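Local coordinates for probable sulfate-binding lipoprotein SubI (Mycobacterium tuberculosis, PDB 6DDN) that probably binds sulfate outside the cytoplasmic membrane as the solute-binding lipoprotein of a sulfate transport system, at residues A[71-76]-A[281-286]. Numbering follows the deposited sequence.
Sequences PAFNAS and RNFQYT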
loop_
_atom_site.group_PDB
_atom_site.type_symbol
_atom_site.label_atom_id
_atom_site.label_comp_id
_atom_site.label_asym_id
_atom_site.label_seq_id
_atom_site.Cartn_x
_atom_site.Cartn_y
_atom_site.Cartn_z
ATOM N N PRO A 71 13.675 -15.021 3.417
ATOM C CA PRO A 71 14.954 -15.753 3.350
ATOM C C PRO A 71 16.062 -15.089 4.147
ATOM O O PRO A 71 16.859 -15.785 4.790
ATOM C CB PRO A 71 15.265 -15.774 1.847
ATOM C CG PRO A 71 13.940 -15.663 1.192
ATOM C CD PRO A 71 13.147 -14.742 2.068
ATOM N N ALA A 72 16.138 -13.756 4.127
ATOM C CA ALA A 72 17.125 -13.064 4.950
ATOM C C ALA A 72 16.831 -13.247 6.431
ATOM O O ALA A 72 17.752 -13.401 7.242
ATOM C CB ALA A 72 17.159 -11.579 4.595
ATOM N N PHE A 73 15.552 -13.225 6.803
ATOM C CA PHE A 73 15.180 -13.502 8.183
ATOM C C PHE A 73 15.587 -14.915 8.579
ATOM O O PHE A 73 16.179 -15.131 9.642
ATOM C CB PHE A 73 13.676 -13.295 8.359
ATOM C CG PHE A 73 13.165 -13.656 9.719
ATOM C CD1 PHE A 73 13.658 -13.028 10.849
ATOM C CD2 PHE A 73 12.179 -14.616 9.866
ATOM C CE1 PHE A 73 13.180 -13.355 12.103
ATOM C CE2 PHE A 73 11.694 -14.941 11.114
ATOM C CZ PHE A 73 12.197 -14.315 12.235
ATOM N N ASN A 74 15.300 -15.893 7.715
ATOM C CA ASN A 74 15.613 -17.283 8.023
ATOM C C ASN A 74 17.112 -17.549 8.080
ATOM O O ASN A 74 17.524 -18.579 8.623
ATOM C CB ASN A 74 14.956 -18.208 6.996
ATOM C CG ASN A 74 13.448 -18.264 7.144
ATOM O OD1 ASN A 74 12.712 -18.212 6.159
ATOM N ND2 ASN A 74 12.980 -18.367 8.382
ATOM N N ALA A 75 17.933 -16.654 7.538
ATOM C CA ALA A 75 19.379 -16.787 7.617
ATOM C C ALA A 75 19.976 -16.023 8.793
ATOM O O ALA A 75 21.203 -15.909 8.883
ATOM C CB ALA A 75 20.027 -16.322 6.310
ATOM N N SER A 76 19.144 -15.501 9.689
ATOM C CA SER A 76 19.602 -14.762 10.855
ATOM C C SER A 76 19.489 -15.626 12.106
ATOM O O SER A 76 18.906 -16.712 12.093
ATOM C CB SER A 76 18.798 -13.471 11.021
ATOM O OG SER A 76 17.543 -13.735 11.621
ATOM N N ARG A 281 8.979 -9.079 13.256
ATOM C CA ARG A 281 8.602 -7.684 13.059
ATOM C C ARG A 281 9.805 -6.762 13.222
ATOM O O ARG A 281 10.025 -5.862 12.401
ATOM C CB ARG A 281 7.494 -7.291 14.037
ATOM C CG ARG A 281 7.092 -5.830 13.926
ATOM C CD ARG A 281 6.564 -5.297 15.241
ATOM N NE ARG A 281 7.621 -5.176 16.240
ATOM C CZ ARG A 281 7.404 -5.117 17.551
ATOM N NH1 ARG A 281 6.166 -5.168 18.022
ATOM N NH2 ARG A 281 8.426 -5.009 18.392
ATOM N N ASN A 282 10.592 -6.970 14.280
ATOM C CA ASN A 282 11.753 -6.121 14.520
ATOM C C ASN A 282 12.807 -6.292 13.435
ATOM O O ASN A 282 13.529 -5.338 13.119
ATOM C CB ASN A 282 12.348 -6.425 15.895
ATOM C CG ASN A 282 11.411 -6.045 17.032
ATOM O OD1 ASN A 282 10.421 -5.342 16.829
ATOM N ND2 ASN A 282 11.724 -6.510 18.236
ATOM N N PHE A 283 12.904 -7.487 12.848
ATOM C CA PHE A 283 13.864 -7.708 11.773
ATOM C C PHE A 283 13.610 -6.781 10.592
ATOM O O PHE A 283 14.546 -6.444 9.859
ATOM C CB PHE A 283 13.815 -9.169 11.322
ATOM C CG PHE A 283 14.786 -9.500 10.224
ATOM C CD1 PHE A 283 16.127 -9.709 10.504
ATOM C CD2 PHE A 283 14.356 -9.606 8.910
ATOM C CE1 PHE A 283 17.021 -10.014 9.496
ATOM C CE2 PHE A 283 15.245 -9.911 7.899
ATOM C CZ PHE A 283 16.580 -10.115 8.191
ATOM N N GLN A 284 12.358 -6.351 10.398
ATOM C CA GLN A 284 12.030 -5.500 9.259
ATOM C C GLN A 284 12.723 -4.149 9.342
ATOM O O GLN A 284 13.077 -3.568 8.308
ATOM C CB GLN A 284 10.516 -5.307 9.167
ATOM C CG GLN A 284 9.733 -6.602 9.075
ATOM C CD GLN A 284 10.312 -7.548 8.049
ATOM O OE1 GLN A 284 10.679 -7.138 6.947
ATOM N NE2 GLN A 284 10.409 -8.822 8.408
ATOM N N TYR A 285 12.924 -3.633 10.551
ATOM C CA TYR A 285 13.543 -2.327 10.732
ATOM C C TYR A 285 15.064 -2.386 10.734
ATOM O O TYR A 285 15.706 -1.341 10.879
ATOM C CB TYR A 285 13.035 -1.690 12.029
ATOM C CG TYR A 285 11.548 -1.416 11.999
ATOM C CD1 TYR A 285 11.051 -0.243 11.450
ATOM C CD2 TYR A 285 10.641 -2.342 12.499
ATOM C CE1 TYR A 285 9.692 0.008 11.408
ATOM C CE2 TYR A 285 9.278 -2.100 12.463
ATOM C CZ TYR A 285 8.809 -0.923 11.917
ATOM O OH TYR A 285 7.456 -0.675 11.878
ATOM N N THR A 286 15.651 -3.569 10.576
ATOM C CA THR A 286 17.097 -3.669 10.462
ATOM C C THR A 286 17.571 -3.006 9.173
ATOM O O THR A 286 16.802 -2.778 8.236
ATOM C CB THR A 286 17.547 -5.129 10.484
ATOM O OG1 THR A 286 16.990 -5.815 9.356
ATOM C CG2 THR A 286 17.097 -5.811 11.766
#
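An apolar helix-to-helix contact, centred on the ring of F283, joins the C-terminal end of helix 63-74 to that of helix 274-284 in the solute-binding fold. With CG anti to the backbone N (chi1 -179°), the F283 side chain reaches across to the last turn of the other helix and lies against its backbone. CA of F73 sits over one face, 3.9 Å from the F283 ring centroid, a CH-pi contact displaced toward the rim. The far end of the ring meets the peptide between A72 and F73, with CE2 of F283 3.5 Å from N of F73. The methyl of A72 packs on the same end, CB to CZ of F283 3.9 Å, and CB of S76 approaches CE1 of F283 more loosely. The two phenylalanine rings meet obliquely, planes at 55°, CD1 of F73 lying 3.8 Å from CG of F283; F73 also meets the ring of F280. On the opposite face of the F283 ring lies OG1 of T286, which bonds to O of F283 at 2.6 Å and caps helix 287-295 through N of A289. That helix adds Q288 and A289 around F283, and V69 of helix 63-74 packs there too. The hydroxyl of S76 bonds to OE1 of Q78. With no hydrogen bond crossing between 71-76 and 281-286, their fit depends on the shape of the F283 ring against F73 and A72.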